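PDB 2ES4: lipase chaperone from Burkholderia glumae, which assists the folding of the secreted lipase as that enzyme passes through the periplasm, acting as its dedicated foldase. Local coordinates for residues Arg110-Ala113 with Ala114-Gly118; Ala241-Lys245 with Ala246-Pro250; Gln259-Gly262 with Pro263-Ala267. One frame throughout, in Å; residues are numbered along the deposited sequence.

All three contacts are local ones at helix ends in an all-helical chaperone. Interaction 1 is the C-terminal turn of helix 101-116, and it stands well apart: its centre is about 55 Å from that of interaction 2 and about 48 Å from that of interaction 3, and interactions 1 and 2 lie on opposite sides of the chain's centre. Interactions 2 and 3 are neighbours, with centres about 15 Å apart and nearest atoms about 6 Å apart. They bracket the short helix 250-258: residues 241-250 lead into it from helix 221-245, and residues 259-267 lead out of it into helix 263-294. Two residues of interaction 2 and one of interaction 3 lie within reach of another protein chain.

Interaction 1. Residues Arg110-Ala113 with Ala114-Gly118; sequences REIA and AQLDG
Ile112 and Leu116, one turn apart at the C-terminal end of helix 101-116, make up the close-packed side of this helix terminus. The amide N of Leu116 donates to Ile112 O at 2.8 Å, and the bond is nearly straight, with an N-H...O angle of 165°. On the same face the two branched side chains come within reach, Ile112 CG2 lying 4.4 Å from Leu116 CD1. In Leu116, CG stands beside the backbone N (chi1 -45°), and both CB and CG pass close to Ile112 O. Large apolar residues suit this face because it is buried: Phe88 and Phe89 of helix 84-90 and Ala125 of helix 120-137 pack on Ile112, while Leu71, Leu73 and Ala121 pack on Leu116.

The other side is more open, with Arg110, Ala114 and Asp117 exposed. Ala114 N donates to Arg110 O at 2.9 Å, and alanine, a good helix former, is at home on an exposed helical turn. Gln115 borders the packed side: its amide reaches the loop before helix 84-90, through OE1 to Leu71 N and through NE2 to Pro69 O. A water donates to Glu111 O at 2.8 Å and accepts from Gln115 NE2 at 2.9 Å.

Interaction 2. Residues Ala241-Lys245 with Ala246-Pro250; sequences ADLQK and AGATP
Leu243 and Ala248 meet across a Schellman motif, the turn that closes helix 221-245. The first residue to leave helical angles is Gly247, whose phi of 77° suits glycine, since a CB is disfavoured there. Its N donates to Gln244 O at 2.8 Å from well above the carbonyl plane, not along a lone pair. Ala248 N reaches back five residues to Leu243 O at 2.9 Å, a straighter bond with an N-H...O angle of 163°.

That bond brings Ala248 onto the side chain of Leu243. Leu243 CB touches Ala248 CB at 4.0 Å. From there CG lies beside the backbone N and anti to the carbonyl carbon (chi1 -75°). Of its two methyls, CD2 turns back to the same alanine CB, at 4.2 Å, whereas CD1 points away from it, more than 5 Å off. The leucine side chain as a whole also packs on Met253, Gln256 and Ile257 of helix 250-258, so a branched apolar chain serves both the cap and the next helix. Alanine suits position 248, buried and close against the preceding turn: Ala248 CB lies just 3.2 Å from Leu243 O.

Interaction 3. Residues Gln259-Gly262 with Pro263-Ala267; sequences QTLG and PEAAA
Leu261 and Ala265 touch where the loop after helix 250-258 enters helix 263-294, the start of a helix, with Gly262 at the N-cap position.

Apolar contact comes first. Leu261 CB meets Ala265 CB at 3.8 Å, four residues on, so the leucine meets the first turn with the base of its side chain. The leucine also packs on Ala236 of helix 221-245. Ala265 is buried and directed at the loop, where a methyl is bulk enough; it also packs against the backbone of another protein chain. Ala266 is likewise small and buried, its CB 3.4 Å from Gly262 O, and Arg254, Ile257 and Ala258 of helix 250-258 pack on it.

Among hydrogen bonds, Ala266 N donates to Gly262 O at 3.0 Å, with an N-H...O angle of 148°, and this is the first i to i+4 bond of the new helix. Ala267 N then donates to Pro263 O at 3.0 Å, continuing the pattern.

Backbone constraint is the third element. Gly262 adopts phi 106° and psi 160°, angles at which a CB would press on the proline nitrogen and on the preceding carbonyl oxygen. Pro263 suits the first helical turn because its nitrogen has no hydrogen to leave without an acceptor, and its ring holds phi near the helical value.

Together, glycine for the positive phi, proline for a donor-free first position and alanines for close approach favour a start in which backbone conformation and one backbone bond do much of the work, with Leu261 CB on Ala265 CB as the apolar contact.

Interaction 1. Residues Arg110-Ala113 with Ala114-Gly118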
loop_
_atom_site.group_PDB
_atom_site.type_symbol
_atom_site.label_atom_id
_atom_site.label_comp_id
_atom_site.label_asym_id
_atom_site.label_seq_id
_atom_site.Cartn_x
_atom_site.Cartn_y
_atom_site.Cartn_z
ATOM N N ARG B 110 24.875 -18.143 5.033
ATOM C CA ARG B 110 24.137 -19.399 4.947
ATOM C C ARG B 110 23.266 -19.450 3.695
ATOM O O ARG B 110 23.212 -20.478 3.022
ATOM C CB ARG B 110 23.276 -19.608 6.196
ATOM C CG ARG B 110 22.583 -20.968 6.275
ATOM C CD ARG B 110 21.901 -21.154 7.620
ATOM N NE ARG B 110 21.397 -22.516 7.806
ATOM C CZ ARG B 110 20.277 -22.991 7.264
ATOM N NH1 ARG B 110 19.910 -24.244 7.496
ATOM N NH2 ARG B 110 19.516 -22.212 6.500
ATOM N N GLU B 111 22.618 -18.330 3.377
ATOM C CA GLU B 111 21.746 -18.244 2.203
ATOM C C GLU B 111 22.543 -18.386 0.913
ATOM O O GLU B 111 22.116 -19.080 -0.009
ATOM C CB GLU B 111 20.980 -16.927 2.199
ATOM C CG GLU B 111 20.053 -16.730 3.379
ATOM C CD GLU B 111 18.632 -17.195 3.129
ATOM O OE1 GLU B 111 18.416 -18.410 2.961
ATOM O OE2 GLU B 111 17.723 -16.340 3.108
ATOM N N ILE B 112 23.716 -17.753 0.871
ATOM C CA ILE B 112 24.601 -17.836 -0.292
ATOM C C ILE B 112 25.056 -19.284 -0.468
ATOM O O ILE B 112 25.000 -19.828 -1.574
ATOM C CB ILE B 112 25.855 -16.952 -0.125
ATOM C CG1 ILE B 112 25.466 -15.476 -0.131
ATOM C CG2 ILE B 112 26.860 -17.239 -1.242
ATOM C CD1 ILE B 112 26.608 -14.518 0.119
ATOM N N ALA B 113 25.474 -19.899 0.639
ATOM C CA ALA B 113 25.940 -21.280 0.646
ATOM C C ALA B 113 24.865 -22.250 0.183
ATOM O O ALA B 113 25.143 -23.166 -0.563
ATOM C CB ALA B 113 26.421 -21.667 2.020
ATOM N N ALA B 114 23.620 -22.008 0.583
ATOM C CA ALA B 114 22.509 -22.872 0.191
ATOM C C ALA B 114 22.365 -22.978 -1.330
ATOM O O ALA B 114 22.109 -24.056 -1.862
ATOM C CB ALA B 114 21.227 -22.365 0.805
ATOM N N GLN B 115 22.601 -21.864 -2.018
ATOM C CA GLN B 115 22.497 -21.815 -3.471
ATOM C C GLN B 115 23.796 -22.121 -4.208
ATOM O O GLN B 115 23.786 -22.811 -5.229
ATOM C CB GLN B 115 21.991 -20.440 -3.921
ATOM C CG GLN B 115 20.548 -20.131 -3.555
ATOM C CD GLN B 115 20.063 -18.814 -4.141
ATOM O OE1 GLN B 115 20.386 -18.468 -5.280
ATOM N NE2 GLN B 115 19.283 -18.075 -3.363
ATOM N N LEU B 116 24.904 -21.579 -3.706
ATOM C CA LEU B 116 26.201 -21.729 -4.361
ATOM C C LEU B 116 27.278 -22.469 -3.583
ATOM O O LEU B 116 28.467 -22.266 -3.839
ATOM C CB LEU B 116 26.720 -20.340 -4.744
ATOM C CG LEU B 116 25.739 -19.361 -5.389
ATOM C CD1 LEU B 116 26.359 -18.016 -5.539
ATOM C CD2 LEU B 116 25.257 -19.910 -6.723
ATOM N N ASP B 117 26.879 -23.354 -2.672
ATOM C CA ASP B 117 27.846 -24.119 -1.867
ATOM C C ASP B 117 28.860 -24.853 -2.720
ATOM O O ASP B 117 28.489 -25.629 -3.604
ATOM C CB ASP B 117 27.132 -25.145 -0.994
ATOM C CG ASP B 117 27.590 -25.122 0.455
ATOM O OD1 ASP B 117 26.945 -25.802 1.278
ATOM O OD2 ASP B 117 28.583 -24.435 0.777
ATOM N N GLY B 118 30.132 -24.536 -2.495
ATOM C CA GLY B 118 31.213 -25.165 -3.236
ATOM C C GLY B 118 31.291 -24.774 -4.700
ATOM O O GLY B 118 31.152 -25.629 -5.581
HETATM O O HOH W 1 19.339 -18.771 -0.565
#

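Interaction 2. Residues Ala241-Lys245 with Ala246-Pro250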
loop_
_atom_site.group_PDB
_atom_site.type_symbol
_atom_site.label_atom_id
_atom_site.label_comp_id
_atom_site.label_asym_id
_atom_site.label_seq_id
_atom_site.Cartn_x
_atom_site.Cartn_y
_atom_site.Cartn_z
ATOM N N ALA B 241 -15.250 -0.242 -17.194
ATOM C CA ALA B 241 -15.690 0.806 -16.271
ATOM C C ALA B 241 -16.442 1.920 -16.984
ATOM O O ALA B 241 -17.482 2.369 -16.504
ATOM C CB ALA B 241 -14.508 1.378 -15.511
ATOM N N ASP B 242 -15.948 2.313 -18.160
ATOM C CA ASP B 242 -16.579 3.364 -18.958
ATOM C C ASP B 242 -17.986 2.990 -19.412
ATOM O O ASP B 242 -18.889 3.829 -19.384
ATOM C CB ASP B 242 -15.726 3.720 -20.179
ATOM C CG ASP B 242 -14.438 4.440 -19.814
ATOM O OD1 ASP B 242 -14.407 5.169 -18.796
ATOM O OD2 ASP B 242 -13.446 4.275 -20.554
ATOM N N LEU B 243 -18.176 1.726 -19.786
ATOM C CA LEU B 243 -19.489 1.254 -20.216
ATOM C C LEU B 243 -20.485 1.255 -19.062
ATOM O O LEU B 243 -21.663 1.562 -19.253
ATOM C CB LEU B 243 -19.387 -0.131 -20.838
ATOM C CG LEU B 243 -18.803 -0.129 -22.246
ATOM C CD1 LEU B 243 -18.417 -1.516 -22.650
ATOM C CD2 LEU B 243 -19.822 0.457 -23.216
ATOM N N GLN B 244 -19.993 0.977 -17.856
ATOM C CA GLN B 244 -20.843 0.987 -16.667
ATOM C C GLN B 244 -21.299 2.410 -16.376
ATOM O O GLN B 244 -22.489 2.646 -16.156
ATOM C CB GLN B 244 -20.096 0.460 -15.453
ATOM C CG GLN B 244 -19.698 -0.974 -15.543
ATOM C CD GLN B 244 -18.945 -1.422 -14.321
ATOM O OE1 GLN B 244 -19.525 -1.636 -13.255
ATOM N NE2 GLN B 244 -17.649 -1.607 -14.476
ATOM N N LYS B 245 -20.357 3.354 -16.435
ATOM C CA LYS B 245 -20.640 4.772 -16.194
ATOM C C LYS B 245 -21.634 5.325 -17.208
ATOM O O LYS B 245 -22.421 6.223 -16.893
ATOM C CB LYS B 245 -19.356 5.597 -16.248
ATOM C CG LYS B 245 -18.415 5.366 -15.087
ATOM C CD LYS B 245 -17.189 6.261 -15.183
ATOM C CE LYS B 245 -16.265 6.083 -13.982
ATOM N NZ LYS B 245 -15.723 4.697 -13.869
ATOM N N ALA B 246 -21.614 4.755 -18.413
ATOM C CA ALA B 246 -22.515 5.158 -19.487
ATOM C C ALA B 246 -23.895 4.522 -19.316
ATOM O O ALA B 246 -24.838 4.874 -20.030
ATOM C CB ALA B 246 -21.925 4.783 -20.840
ATOM N N GLY B 247 -24.000 3.586 -18.371
ATOM C CA GLY B 247 -25.256 2.906 -18.106
ATOM C C GLY B 247 -25.591 1.833 -19.122
ATOM O O GLY B 247 -26.768 1.577 -19.392
ATOM N N ALA B 248 -24.558 1.193 -19.672
ATOM C CA ALA B 248 -24.742 0.139 -20.663
ATOM C C ALA B 248 -25.523 -1.039 -20.111
ATOM O O ALA B 248 -25.279 -1.497 -18.990
ATOM C CB ALA B 248 -23.398 -0.336 -21.193
ATOM N N THR B 249 -26.494 -1.502 -20.890
ATOM C CA THR B 249 -27.299 -2.657 -20.512
ATOM C C THR B 249 -26.370 -3.872 -20.667
ATOM O O THR B 249 -25.281 -3.739 -21.240
ATOM C CB THR B 249 -28.501 -2.834 -21.476
ATOM O OG1 THR B 249 -28.022 -3.131 -22.792
ATOM C CG2 THR B 249 -29.378 -1.607 -21.487
ATOM N N PRO B 250 -26.759 -5.052 -20.140
ATOM C CA PRO B 250 -25.897 -6.229 -20.287
ATOM C C PRO B 250 -25.595 -6.589 -21.746
ATOM O O PRO B 250 -24.468 -6.974 -22.064
ATOM C CB PRO B 250 -26.711 -7.306 -19.616
ATOM C CG PRO B 250 -27.385 -6.538 -18.508
ATOM C CD PRO B 250 -27.859 -5.344 -19.191
#

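Interaction 3. Residues Gln259-Gly262 with Pro263-Ala267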
loop_
_atom_site.group_PDB
_atom_site.type_symbol
_atom_site.label_atom_id
_atom_site.label_comp_id
_atom_site.label_asym_id
_atom_site.label_seq_id
_atom_site.Cartn_x
_atom_site.Cartn_y
_atom_site.Cartn_z
ATOM N N GLN B 259 -16.119 -6.858 -29.182
ATOM C CA GLN B 259 -15.340 -6.368 -30.312
ATOM C C GLN B 259 -14.051 -5.647 -29.938
ATOM O O GLN B 259 -13.428 -5.004 -30.786
ATOM C CB GLN B 259 -16.201 -5.504 -31.237
ATOM C CG GLN B 259 -16.774 -4.254 -30.604
ATOM C CD GLN B 259 -17.552 -3.418 -31.587
ATOM O OE1 GLN B 259 -18.464 -3.909 -32.255
ATOM N NE2 GLN B 259 -17.198 -2.140 -31.688
ATOM N N THR B 260 -13.667 -5.725 -28.663
ATOM C CA THR B 260 -12.436 -5.099 -28.199
ATOM C C THR B 260 -11.608 -6.064 -27.357
ATOM O O THR B 260 -10.447 -6.326 -27.674
ATOM C CB THR B 260 -12.699 -3.815 -27.412
ATOM O OG1 THR B 260 -13.619 -4.068 -26.341
ATOM C CG2 THR B 260 -13.252 -2.705 -28.314
ATOM N N LEU B 261 -12.216 -6.623 -26.314
ATOM C CA LEU B 261 -11.524 -7.565 -25.433
ATOM C C LEU B 261 -11.766 -9.028 -25.764
ATOM O O LEU B 261 -11.060 -9.904 -25.259
ATOM C CB LEU B 261 -11.895 -7.305 -23.971
ATOM C CG LEU B 261 -11.622 -5.902 -23.423
ATOM C CD1 LEU B 261 -11.981 -5.861 -21.945
ATOM C CD2 LEU B 261 -10.158 -5.541 -23.633
ATOM N N GLY B 262 -12.759 -9.295 -26.606
ATOM C CA GLY B 262 -13.057 -10.668 -26.967
ATOM C C GLY B 262 -14.326 -11.170 -26.307
ATOM O O GLY B 262 -14.752 -10.615 -25.282
ATOM N N PRO B 263 -14.940 -12.240 -26.851
ATOM C CA PRO B 263 -16.179 -12.829 -26.323
ATOM C C PRO B 263 -16.158 -13.379 -24.895
ATOM O O PRO B 263 -17.185 -13.343 -24.213
ATOM C CB PRO B 263 -16.510 -13.906 -27.355
ATOM C CG PRO B 263 -15.189 -14.271 -27.881
ATOM C CD PRO B 263 -14.492 -12.975 -28.049
ATOM N N GLU B 264 -15.003 -13.863 -24.435
ATOM C CA GLU B 264 -14.895 -14.405 -23.076
ATOM C C GLU B 264 -15.033 -13.300 -22.040
ATOM O O GLU B 264 -15.819 -13.425 -21.098
ATOM C CB GLU B 264 -13.577 -15.141 -22.880
ATOM C CG GLU B 264 -13.499 -16.449 -23.643
ATOM C CD GLU B 264 -12.094 -17.003 -23.686
ATOM O OE1 GLU B 264 -11.237 -16.405 -24.371
ATOM O OE2 GLU B 264 -11.845 -18.036 -23.033
ATOM N N ALA B 265 -14.303 -12.205 -22.250
ATOM C CA ALA B 265 -14.362 -11.052 -21.355
ATOM C C ALA B 265 -15.727 -10.383 -21.470
ATOM O O ALA B 265 -16.271 -9.898 -20.476
ATOM C CB ALA B 265 -13.253 -10.078 -21.672
ATOM N N ALA B 266 -16.306 -10.421 -22.673
ATOM C CA ALA B 266 -17.627 -9.846 -22.914
ATOM C C ALA B 266 -18.708 -10.547 -22.130
ATOM O O ALA B 266 -19.585 -9.893 -21.567
ATOM C CB ALA B 266 -17.964 -9.866 -24.370
ATOM N N ALA B 267 -18.617 -11.873 -22.066
ATOM C CA ALA B 267 -19.590 -12.673 -21.332
ATOM C C ALA B 267 -19.476 -12.401 -19.835
ATOM O O ALA B 267 -20.493 -12.253 -19.152
ATOM C CB ALA B 267 -19.393 -14.148 -21.618
#